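Local coordinates for protein translation initiation factor 6 (Methanocaldococcus jannaschii, PDB 1G61) that binds the 50S ribosomal subunit and prevents it from joining the 30S subunit to form the 70S initiation complex, at residues R6-G11 with G210-G215; G16-T21 with S56-S61; T157-L162 with V181-K186. One frame throughout, in Å; residues are numbered along the deposited sequence.

Contact 1 of 3, residues R6-G11 with G210-G215; sequences RKYFSG and GGDTTG
R6 grips the T213 carbonyl with two nitrogens of one guanidinium edge: NE lies 2.8 Å from T213 O and NH2 lies 3.0 Å from the same atom. T213 O sits only 6° out of the guanidinium plane, and both nitrogens reach it from one face of its carbonyl. Two residues on, Y8 OH donates to D212 OD1 at 2.5 Å, meeting the carboxylate from above its plane, while ring and carboxylate planes stand 69° apart. The Y8 ring also lies over G211, whose CA is 3.7 Å from the ring centroid in a CH-pi contact; a beta carbon on G211 would clash with Y8 CE1. Replacing D212 with an alanine would probably leave Y8 OH without this acceptor and the ring freer to swing off G211. Behind these contacts, T213 N and T213 OG1 both donate to G210 O, the latter at 2.8 Å, closing a type I turn from G210 to T213; T213 OG1 also bonds to N190. T214 then N-caps helix 215-225. K7 and G210 form a parallel bridge, so the first strand, 4-7, pairs beside strand 207-210 near the C-terminus, an arrangement consistent with the velcro closure of this alpha-beta barrel.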
ATOM      1  N   ARG A   6       1.071  16.678   0.867  1.00 11.25           N
ATOM      2  CA  ARG A   6       2.478  16.327   1.006  1.00 12.09           C
ATOM      3  C   ARG A   6       2.910  16.196   2.437  1.00 12.81           C
ATOM      4  O   ARG A   6       2.612  17.097   3.229  1.00 19.77           O
ATOM      5  CB  ARG A   6       3.300  17.505   0.474  1.00 16.26           C
ATOM      6  CG  ARG A   6       3.607  17.372  -0.991  1.00 15.51           C
ATOM      7  CD  ARG A   6       4.605  18.477  -1.376  1.00 17.33           C
ATOM      8  NE  ARG A   6       4.773  18.602  -2.812  1.00 20.57           N
ATOM      9  CZ  ARG A   6       4.078  19.391  -3.636  1.00 19.97           C
ATOM     10  NH1 ARG A   6       3.111  20.170  -3.194  1.00 25.16           N
ATOM     11  NH2 ARG A   6       4.387  19.391  -4.915  1.00 25.98           N
ATOM     12  N   LYS A   7       3.628  15.161   2.809  1.00 11.54           N
ATOM     13  CA  LYS A   7       4.045  14.987   4.177  1.00 11.16           C
ATOM     14  C   LYS A   7       5.428  14.364   4.251  1.00  9.68           C
ATOM     15  O   LYS A   7       5.766  13.541   3.384  1.00 10.75           O
ATOM     16  CB  LYS A   7       3.138  14.022   4.969  1.00 14.25           C
ATOM     17  CG  LYS A   7       1.786  14.523   5.353  1.00 17.64           C
ATOM     18  CD  LYS A   7       1.878  15.613   6.408  1.00 22.64           C
ATOM     19  CE  LYS A   7       2.279  14.987   7.742  1.00 23.85           C
ATOM     20  NZ  LYS A   7       2.497  16.081   8.729  1.00 25.48           N
ATOM     21  N   TYR A   8       6.149  14.720   5.291  1.00  9.47           N
ATOM     22  CA  TYR A   8       7.241  13.916   5.784  1.00 10.08           C
ATOM     23  C   TYR A   8       6.750  13.315   7.102  1.00 10.81           C
ATOM     24  O   TYR A   8       5.982  13.953   7.827  1.00 12.81           O
ATOM     25  CB  TYR A   8       8.497  14.734   6.035  1.00 10.63           C
ATOM     26  CG  TYR A   8       9.006  15.520   4.873  1.00 10.52           C
ATOM     27  CD1 TYR A   8       8.552  16.804   4.599  1.00 11.51           C
ATOM     28  CD2 TYR A   8       9.952  14.950   4.023  1.00 11.06           C
ATOM     29  CE1 TYR A   8       9.061  17.482   3.498  1.00 12.47           C
ATOM     30  CE2 TYR A   8      10.464  15.619   2.927  1.00 11.37           C
ATOM     31  CZ  TYR A   8       9.997  16.892   2.678  1.00 11.31           C
ATOM     32  OH  TYR A   8      10.494  17.601   1.606  1.00 13.59           O
ATOM     33  N   PHE A   9       7.162  12.101   7.395  1.00 10.42           N
ATOM     34  CA  PHE A   9       6.893  11.472   8.695  1.00 10.13           C
ATOM     35  C   PHE A   9       8.163  11.582   9.543  1.00  9.89           C
ATOM     36  O   PHE A   9       9.111  10.806   9.289  1.00 11.69           O
ATOM     37  CB  PHE A   9       6.510  10.012   8.513  1.00 11.00           C
ATOM     38  CG  PHE A   9       5.130   9.752   7.952  1.00  9.71           C
ATOM     39  CD1 PHE A   9       4.218  10.795   7.707  1.00 12.03           C
ATOM     40  CD2 PHE A   9       4.729   8.450   7.695  1.00 10.68           C
ATOM     41  CE1 PHE A   9       2.956  10.528   7.223  1.00 12.64           C
ATOM     42  CE2 PHE A   9       3.460   8.198   7.185  1.00 13.02           C
ATOM     43  CZ  PHE A   9       2.584   9.232   6.949  1.00 13.19           C
ATOM     44  N   SER A  10       8.151  12.514  10.491  1.00 11.58           N
ATOM     45  CA  SER A  10       9.315  12.788  11.316  1.00 12.48           C
ATOM     46  C   SER A  10      10.559  12.915  10.423  1.00 13.24           C
ATOM     47  O   SER A  10      11.624  12.342  10.698  1.00 15.62           O
ATOM     48  CB  SER A  10       9.529  11.722  12.404  1.00 14.71           C
ATOM     49  OG  SER A  10       8.378  11.716  13.255  1.00 17.53           O
ATOM     50  N   GLY A  11      10.437  13.677   9.331  1.00 13.60           N
ATOM     51  CA  GLY A  11      11.508  13.966   8.399  1.00 14.15           C
ATOM     52  C   GLY A  11      11.740  12.988   7.250  1.00 12.78           C
ATOM     53  O   GLY A  11      12.550  13.233   6.337  1.00 15.86           O
ATOM     54  N   GLY A 210       4.994  11.685  -0.493  1.00  8.29           N
ATOM     55  CA  GLY A 210       6.198  12.124   0.189  1.00  9.34           C
ATOM     56  C   GLY A 210       6.473  13.607  -0.081  1.00  9.51           C
ATOM     57  O   GLY A 210       6.241  14.133  -1.184  1.00 10.49           O
ATOM     58  N   GLY A 211       7.006  14.290   0.933  1.00  9.96           N
ATOM     59  CA  GLY A 211       7.214  15.732   0.954  1.00 11.39           C
ATOM     60  C   GLY A 211       8.099  16.255  -0.165  1.00 11.45           C
ATOM     61  O   GLY A 211       8.011  17.452  -0.542  1.00 12.84           O
ATOM     62  N   ASP A 212       9.006  15.477  -0.757  1.00 10.69           N
ATOM     63  CA  ASP A 212       9.869  15.970  -1.808  1.00 10.51           C
ATOM     64  C   ASP A 212       9.219  15.937  -3.191  1.00 10.30           C
ATOM     65  O   ASP A 212       9.803  16.366  -4.167  1.00 11.93           O
ATOM     66  CB  ASP A 212      11.152  15.137  -1.856  1.00 12.51           C
ATOM     67  CG  ASP A 212      11.961  15.330  -0.570  1.00 12.87           C
ATOM     68  OD1 ASP A 212      12.053  16.484  -0.073  1.00 15.11           O
ATOM     69  OD2 ASP A 212      12.527  14.323  -0.104  1.00 19.50           O
ATOM     70  N   THR A 213       8.010  15.375  -3.271  1.00 10.07           N
ATOM     71  CA  THR A 213       7.323  15.289  -4.557  1.00  9.80           C
ATOM     72  C   THR A 213       7.169  16.664  -5.182  1.00  9.67           C
ATOM     73  O   THR A 213       6.737  17.608  -4.498  1.00 12.61           O
ATOM     74  CB  THR A 213       5.964  14.590  -4.332  1.00  8.96           C
ATOM     75  OG1 THR A 213       6.253  13.277  -3.839  1.00 10.27           O
ATOM     76  CG2 THR A 213       5.168  14.436  -5.612  1.00 10.38           C
ATOM     77  N   THR A 214       7.494  16.788  -6.459  1.00 10.18           N
ATOM     78  CA  THR A 214       7.418  18.072  -7.132  1.00 10.36           C
ATOM     79  C   THR A 214       6.046  18.384  -7.716  1.00 11.29           C
ATOM     80  O   THR A 214       5.129  17.551  -7.788  1.00 10.74           O
ATOM     81  CB  THR A 214       8.438  18.116  -8.294  1.00 10.69           C
ATOM     82  OG1 THR A 214       7.954  17.211  -9.298  1.00 11.54           O
ATOM     83  CG2 THR A 214       9.812  17.686  -7.804  1.00 14.09           C
ATOM     84  N   GLY A 215       5.839  19.605  -8.195  1.00 11.99           N
ATOM     85  CA  GLY A 215       4.585  20.019  -8.858  1.00 11.29           C
ATOM     86  C   GLY A 215       4.321  19.141 -10.077  1.00 10.18           C
ATOM     87  O   GLY A 215       3.195  18.627 -10.179  1.00 11.37           O
TER

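Contact 2 of 3, residues G16-T21 with S56-S61; sequences GVLALT and SSLVGS
V17 meets the segment 56-61 through its side chain and its carbonyl. From CB, which lies 3.8 Å from S61 OG, the chain divides into two methyls. CG1 is anti to the backbone N (chi1 165°), and it reaches L58 CD2 at 3.7 Å as well as S61 OG. CG2 also touches S61 OG, at 3.6 Å, so the serine oxygen rests against both branches; its polar partner lies elsewhere, at N109 ND2. The V17 and L58 side chains run side by side and point the same way.

The V17 carbonyl faces the start of helix 59-62. S61 N donates to V17 O at 3.2 Å, from 37° above the carbonyl plane, and G60 N adds a weak bond to that oxygen. One acceptor from the short, weakly bonded helix around 16-18 thus receives two consecutive amides in the first turn of the other helix. L58 is the N-cap residue of that helix and the centre of an inverse gamma turn, and its own N-H closes an ST turn onto S56 OG. The contact sets the turn from helix 15-18 into strand 20-21 against the loop and first turn of helix 59-62, in the buried part of the alpha-beta fold.

Close approach of the backbones depends on G60: its CA makes C-H...O contacts with G16 O and A19 O, and a beta carbon modelled there would clash with both oxygens. Beside it, V59 CB packs 3.7 Å from L18 O, a buried carbonyl oxygen with no polar partner in the model. L18 sends CD2 to S57 O at 3.6 Å, whereas L20 CD2 comes near V59 O; L20 and V59 also both touch L27 of strand 25-28.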
ATOM      1  N   GLY A  16       5.365   5.346   1.931  1.00  8.43           N
ATOM      2  CA  GLY A  16       4.856   4.016   1.606  1.00  9.01           C
ATOM      3  C   GLY A  16       5.617   2.880   2.289  1.00  7.21           C
ATOM      4  O   GLY A  16       5.083   1.775   2.435  1.00  8.35           O
ATOM      5  N   VAL A  17       6.887   3.120   2.697  1.00  7.16           N
ATOM      6  CA  VAL A  17       7.581   2.108   3.517  1.00  8.14           C
ATOM      7  C   VAL A  17       7.033   2.092   4.925  1.00  6.15           C
ATOM      8  O   VAL A  17       7.017   1.084   5.624  1.00  7.34           O
ATOM      9  CB  VAL A  17       9.074   2.446   3.527  1.00  9.06           C
ATOM     10  CG1 VAL A  17       9.890   1.729   4.605  1.00  9.00           C
ATOM     11  CG2 VAL A  17       9.652   2.107   2.144  1.00 11.06           C
ATOM     12  N   LEU A  18       6.582   3.271   5.389  1.00  6.74           N
ATOM     13  CA  LEU A  18       6.183   3.457   6.762  1.00  6.67           C
ATOM     14  C   LEU A  18       4.695   3.248   7.050  1.00  6.66           C
ATOM     15  O   LEU A  18       4.293   3.269   8.215  1.00 10.38           O
ATOM     16  CB  LEU A  18       6.528   4.913   7.182  1.00  9.04           C
ATOM     17  CG  LEU A  18       8.033   5.238   7.236  1.00  8.61           C
ATOM     18  CD1 LEU A  18       8.197   6.723   7.527  1.00 10.60           C
ATOM     19  CD2 LEU A  18       8.720   4.417   8.333  1.00 12.05           C
ATOM     20  N   ALA A  19       3.861   3.080   6.033  1.00  6.53           N
ATOM     21  CA  ALA A  19       2.424   3.079   6.219  1.00  6.89           C
ATOM     22  C   ALA A  19       1.702   2.381   5.101  1.00  6.51           C
ATOM     23  O   ALA A  19       2.243   2.238   4.022  1.00  7.26           O
ATOM     24  CB  ALA A  19       1.918   4.533   6.215  1.00  9.39           C
ATOM     25  N   LEU A  20       0.476   1.947   5.396  1.00  6.89           N
ATOM     26  CA  LEU A  20      -0.387   1.418   4.334  1.00  7.45           C
ATOM     27  C   LEU A  20      -1.796   1.959   4.598  1.00  7.35           C
ATOM     28  O   LEU A  20      -2.166   2.273   5.761  1.00  8.03           O
ATOM     29  CB  LEU A  20      -0.382  -0.079   4.197  1.00  9.06           C
ATOM     30  CG  LEU A  20      -0.944  -0.918   5.343  1.00 10.32           C
ATOM     31  CD1 LEU A  20      -2.454  -1.128   5.342  1.00 11.93           C
ATOM     32  CD2 LEU A  20      -0.338  -2.316   5.220  1.00 16.83           C
ATOM     33  N   THR A  21      -2.639   1.975   3.587  1.00  7.94           N
ATOM     34  CA  THR A  21      -4.046   2.316   3.756  1.00  7.43           C
ATOM     35  C   THR A  21      -4.963   1.449   2.887  1.00  6.60           C
ATOM     36  O   THR A  21      -4.560   0.916   1.844  1.00  9.17           O
ATOM     37  CB  THR A  21      -4.262   3.810   3.381  1.00  7.50           C
ATOM     38  OG1 THR A  21      -5.541   4.251   3.901  1.00  9.06           O
ATOM     39  CG2 THR A  21      -4.184   4.106   1.895  1.00  9.32           C
ATOM     40  N   SER A  56       9.118  -3.355  14.281  1.00 14.66           N
ATOM     41  CA  SER A  56       9.528  -2.408  13.284  1.00 14.18           C
ATOM     42  C   SER A  56       8.487  -1.348  12.975  1.00 11.08           C
ATOM     43  O   SER A  56       7.299  -1.641  13.022  1.00 11.13           O
ATOM     44  CB  SER A  56       9.872  -3.226  11.997  1.00 17.76           C
ATOM     45  OG  SER A  56      10.214  -2.396  10.941  1.00 18.25           O
ATOM     46  N   SER A  57       8.880  -0.156  12.567  1.00  9.63           N
ATOM     47  CA  SER A  57       7.993   0.865  12.019  1.00  9.01           C
ATOM     48  C   SER A  57       7.798   0.784  10.514  1.00  8.36           C
ATOM     49  O   SER A  57       7.108   1.651   9.954  1.00 11.66           O
ATOM     50  CB  SER A  57       8.435   2.283  12.451  1.00 15.31           C
ATOM     51  OG  SER A  57       9.837   2.367  12.184  1.00 19.94           O
ATOM     52  N   LEU A  58       8.372  -0.215   9.857  1.00  8.13           N
ATOM     53  CA  LEU A  58       8.300  -0.301   8.373  1.00  8.77           C
ATOM     54  C   LEU A  58       7.014  -1.000   7.944  1.00  7.53           C
ATOM     55  O   LEU A  58       6.984  -1.989   7.195  1.00  8.01           O
ATOM     56  CB  LEU A  58       9.486  -1.038   7.804  1.00  9.85           C
ATOM     57  CG  LEU A  58      10.851  -0.540   8.262  1.00 13.25           C
ATOM     58  CD1 LEU A  58      11.902  -1.390   7.506  1.00 28.74           C
ATOM     59  CD2 LEU A  58      11.078   0.933   8.055  1.00 21.46           C
ATOM     60  N   VAL A  59       5.880  -0.437   8.422  1.00  7.29           N
ATOM     61  CA  VAL A  59       4.575  -1.103   8.283  1.00  8.82           C
ATOM     62  C   VAL A  59       4.161  -1.307   6.837  1.00  7.58           C
ATOM     63  O   VAL A  59       3.595  -2.354   6.447  1.00  8.58           O
ATOM     64  CB  VAL A  59       3.500  -0.242   9.025  1.00 14.92           C
ATOM     65  CG1 VAL A  59       2.130  -0.766   8.666  1.00 23.91           C
ATOM     66  CG2 VAL A  59       3.820  -0.255  10.509  1.00 21.80           C
ATOM     67  N   GLY A  60       4.454  -0.334   5.964  1.00  7.56           N
ATOM     68  CA  GLY A  60       4.080  -0.386   4.562  1.00  7.41           C
ATOM     69  C   GLY A  60       4.889  -1.400   3.772  1.00  7.19           C
ATOM     70  O   GLY A  60       4.442  -1.932   2.757  1.00  9.83           O
ATOM     71  N   SER A  61       6.132  -1.678   4.243  1.00  7.75           N
ATOM     72  CA  SER A  61       6.950  -2.683   3.611  1.00  7.21           C
ATOM     73  C   SER A  61       6.618  -4.102   4.074  1.00  6.53           C
ATOM     74  O   SER A  61       6.863  -5.048   3.320  1.00  7.09           O
ATOM     75  CB  SER A  61       8.445  -2.426   3.845  1.00  8.12           C
ATOM     76  OG  SER A  61       8.856  -1.322   3.020  1.00 11.08           O
TER

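Contact 3 of 3, residues T157-L162 with V181-K186; sequences TNKGCL and VEYIGK
C161 and I184 lie on neighbouring parallel strands, whose short segments 160-162 and 183-186 run 5° apart in direction with axes 4.6 Å from each other at closest approach. G185 N donates to C161 O at 2.9 Å, nearly in line with the carbonyl (C=O...N angle 165°), while the return bond from C161 N to Y183 O is weak. Three C-H...O contacts accompany this ladder, among them I184 CA to C161 O at 3.2 Å.

On one face, C161 CB packs against I184 CD1 at 3.9 Å, and its sulfur touches the same methyl. I184 CG1 is anti to the backbone N (chi1 -171°) and lies against C161 O as well as C161 CB. Beyond this pair, I184 touches L172, L175 and K176 of helix 169-179. That helix links strands 160-163 and 183-186, making the pair the two strands of a beta-alpha-beta crossover.

Before strand 183-186, V181 turns CG1 toward T157 O, 3.4 Å away, and CB toward K159 O. T157 OG1 accepts from K159 N and G160 N, an ST turn and an ST motif that fix the bend ahead of the strand. K159 O meets the edge of the Y183 ring at CD1, and a water bridges it to E182 N. The extended K159 side chain runs alongside Y183 with K159 CE 3.8 Å from Y183 CE1, while its NZ bonds to G226 O. On the face opposite C161, L162 CD1 reaches the K186 backbone, and the L162 side chain also touches I221 and A224 of helix 215-225.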
ATOM      1  N   THR A 157      -5.246   1.916  -6.117  1.00  6.73           N
ATOM      2  CA  THR A 157      -6.436   2.142  -5.317  1.00  7.50           C
ATOM      3  C   THR A 157      -7.612   1.552  -6.103  1.00  6.14           C
ATOM      4  O   THR A 157      -7.424   1.023  -7.234  1.00  6.80           O
ATOM      5  CB  THR A 157      -6.723   3.612  -5.026  1.00  7.59           C
ATOM      6  OG1 THR A 157      -7.257   4.210  -6.235  1.00  7.91           O
ATOM      7  CG2 THR A 157      -5.442   4.352  -4.619  1.00  7.75           C
ATOM      8  N   ASN A 158      -8.808   1.581  -5.586  1.00  6.76           N
ATOM      9  CA  ASN A 158      -9.991   1.163  -6.330  1.00  7.03           C
ATOM     10  C   ASN A 158     -10.283   2.059  -7.530  1.00  6.78           C
ATOM     11  O   ASN A 158     -11.031   1.627  -8.424  1.00  8.67           O
ATOM     12  CB  ASN A 158     -11.215   1.119  -5.404  1.00  7.72           C
ATOM     13  CG  ASN A 158     -11.079   0.018  -4.371  1.00  6.08           C
ATOM     14  OD1 ASN A 158     -10.433  -1.013  -4.627  1.00  7.91           O
ATOM     15  ND2 ASN A 158     -11.675   0.231  -3.207  1.00  7.55           N
ATOM     16  N   LYS A 159      -9.698   3.256  -7.542  1.00  7.61           N
ATOM     17  CA  LYS A 159     -10.006   4.215  -8.608  1.00  8.12           C
ATOM     18  C   LYS A 159      -8.914   4.304  -9.632  1.00  8.06           C
ATOM     19  O   LYS A 159      -9.167   4.582 -10.813  1.00  8.96           O
ATOM     20  CB  LYS A 159     -10.234   5.606  -7.967  1.00  8.93           C
ATOM     21  CG  LYS A 159     -10.786   6.620  -8.938  1.00 11.44           C
ATOM     22  CD  LYS A 159     -11.156   7.928  -8.229  1.00 14.38           C
ATOM     23  CE  LYS A 159     -12.083   8.772  -9.110  1.00 20.60           C
ATOM     24  NZ  LYS A 159     -12.408  10.046  -8.404  1.00 30.29           N
ATOM     25  N   GLY A 160      -7.629   4.165  -9.248  1.00  7.64           N
ATOM     26  CA  GLY A 160      -6.573   4.356 -10.222  1.00  8.87           C
ATOM     27  C   GLY A 160      -5.280   3.651  -9.799  1.00  7.03           C
ATOM     28  O   GLY A 160      -5.195   2.957  -8.794  1.00  8.35           O
ATOM     29  N   CYS A 161      -4.252   3.860 -10.639  1.00  8.10           N
ATOM     30  CA  CYS A 161      -2.983   3.168 -10.429  1.00  7.91           C
ATOM     31  C   CYS A 161      -1.852   4.043 -10.983  1.00  7.87           C
ATOM     32  O   CYS A 161      -1.990   4.546 -12.110  1.00  8.73           O
ATOM     33  CB  CYS A 161      -3.055   1.809 -11.150  1.00  8.88           C
ATOM     34  SG  CYS A 161      -1.519   0.867 -11.128  1.00 10.01           S
ATOM     35  N   LEU A 162      -0.820   4.191 -10.202  1.00  7.25           N
ATOM     36  CA  LEU A 162       0.397   4.881 -10.646  1.00  7.42           C
ATOM     37  C   LEU A 162       1.568   3.905 -10.655  1.00  6.10           C
ATOM     38  O   LEU A 162       1.797   3.265  -9.621  1.00  7.55           O
ATOM     39  CB  LEU A 162       0.709   6.079  -9.747  1.00  8.38           C
ATOM     40  CG  LEU A 162       2.022   6.818 -10.026  1.00  9.36           C
ATOM     41  CD1 LEU A 162       1.850   7.718 -11.262  1.00 10.72           C
ATOM     42  CD2 LEU A 162       2.468   7.622  -8.806  1.00 11.97           C
ATOM     43  N   VAL A 181      -9.464  -0.600 -12.908  1.00 10.02           N
ATOM     44  CA  VAL A 181      -9.452   0.855 -12.678  1.00  9.39           C
ATOM     45  C   VAL A 181      -9.643   1.620 -13.984  1.00 11.41           C
ATOM     46  O   VAL A 181      -9.252   1.155 -15.058  1.00 15.60           O
ATOM     47  CB  VAL A 181      -8.163   1.335 -11.991  1.00  9.66           C
ATOM     48  CG1 VAL A 181      -8.163   0.789 -10.568  1.00 11.42           C
ATOM     49  CG2 VAL A 181      -6.899   0.883 -12.706  1.00  9.95           C
ATOM     50  N   GLU A 182     -10.236   2.808 -13.899  1.00 14.43           N
ATOM     51  CA  GLU A 182     -10.460   3.577 -15.135  1.00 16.90           C
ATOM     52  C   GLU A 182      -9.325   4.567 -15.314  1.00 14.01           C
ATOM     53  O   GLU A 182      -9.153   5.101 -16.418  1.00 17.79           O
ATOM     54  CB  GLU A 182     -11.778   4.327 -15.154  1.00 24.26           C
ATOM     55  CG  GLU A 182     -13.030   3.482 -15.043  1.00 28.85           C
ATOM     56  CD  GLU A 182     -13.286   2.482 -16.147  1.00 36.82           C
ATOM     57  OE1 GLU A 182     -12.747   2.557 -17.277  1.00 42.08           O
ATOM     58  OE2 GLU A 182     -14.074   1.549 -15.884  1.00 38.70           O
ATOM     59  N   TYR A 183      -8.520   4.831 -14.278  1.00 12.28           N
ATOM     60  CA  TYR A 183      -7.406   5.782 -14.328  1.00 10.38           C
ATOM     61  C   TYR A 183      -6.125   5.019 -14.161  1.00  9.95           C
ATOM     62  O   TYR A 183      -6.018   4.154 -13.281  1.00  9.28           O
ATOM     63  CB  TYR A 183      -7.535   6.806 -13.183  1.00 11.20           C
ATOM     64  CG  TYR A 183      -8.791   7.676 -13.280  1.00 13.26           C
ATOM     65  CD1 TYR A 183      -9.981   7.347 -12.650  1.00 13.66           C
ATOM     66  CD2 TYR A 183      -8.758   8.845 -14.028  1.00 18.94           C
ATOM     67  CE1 TYR A 183     -11.100   8.143 -12.753  1.00 16.04           C
ATOM     68  CE2 TYR A 183      -9.859   9.665 -14.148  1.00 21.02           C
ATOM     69  CZ  TYR A 183     -11.030   9.303 -13.504  1.00 18.02           C
ATOM     70  OH  TYR A 183     -12.094  10.129 -13.641  1.00 25.10           O
ATOM     71  N   ILE A 184      -5.106   5.312 -14.984  1.00  9.74           N
ATOM     72  CA  ILE A 184      -3.796   4.747 -14.755  1.00  8.91           C
ATOM     73  C   ILE A 184      -2.765   5.664 -15.403  1.00  8.91           C
ATOM     74  O   ILE A 184      -2.995   6.339 -16.402  1.00 10.96           O
ATOM     75  CB  ILE A 184      -3.696   3.331 -15.343  1.00  9.87           C
ATOM     76  CG1 ILE A 184      -2.398   2.636 -14.916  1.00 10.02           C
ATOM     77  CG2 ILE A 184      -3.856   3.338 -16.865  1.00 13.72           C
ATOM     78  CD1 ILE A 184      -2.536   1.119 -14.947  1.00 12.11           C
ATOM     79  N   GLY A 185      -1.568   5.669 -14.794  1.00  9.36           N
ATOM     80  CA  GLY A 185      -0.435   6.420 -15.387  1.00 10.53           C
ATOM     81  C   GLY A 185       0.869   5.968 -14.785  1.00  7.91           C
ATOM     82  O   GLY A 185       0.895   5.069 -13.937  1.00  9.20           O
ATOM     83  N   LYS A 186       1.914   6.633 -15.248  1.00  9.30           N
ATOM     84  CA  LYS A 186       3.252   6.288 -14.798  1.00  9.62           C
ATOM     85  C   LYS A 186       4.029   7.536 -14.466  1.00  8.50           C
ATOM     86  O   LYS A 186       3.853   8.567 -15.119  1.00 10.38           O
ATOM     87  CB  LYS A 186       3.981   5.442 -15.829  1.00 11.82           C
ATOM     88  CG  LYS A 186       4.144   5.957 -17.231  1.00 17.02           C
ATOM     89  CD  LYS A 186       4.699   4.895 -18.169  1.00 23.85           C
ATOM     90  CE  LYS A 186       5.762   5.379 -19.126  1.00 32.40           C
ATOM     91  NZ  LYS A 186       6.519   4.319 -19.903  1.00 33.12           N
TER
HETATM   92  O   HOH W   1     -11.531   3.848 -11.801  1.00 15.40           O

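Contact 2 is the most buried of the three, its centre about 8 Å from that of the chain; contacts 1 and 3 lie farther out and are partly buried. Their chemistry differs as well. Contact 1, which joins the chain's two ends, binds through the R6 guanidinium and the Y8 hydroxyl, to a carbonyl and a carboxylate; contact 2 has backbone amides on one carbonyl, with glycine and aliphatic packing; contact 3 has a strand ladder, apolar packing and one bridging water. Contacts 1 and 2 touch through F9, which packs on L18 and A19. Contact 3 touches neither, yet T213 and L162 both meet I221 of helix 215-225. Contacts 2 and 3 lie on opposite sides of the chain centre, and along the sequence both are nested inside the loop closed by contact 1.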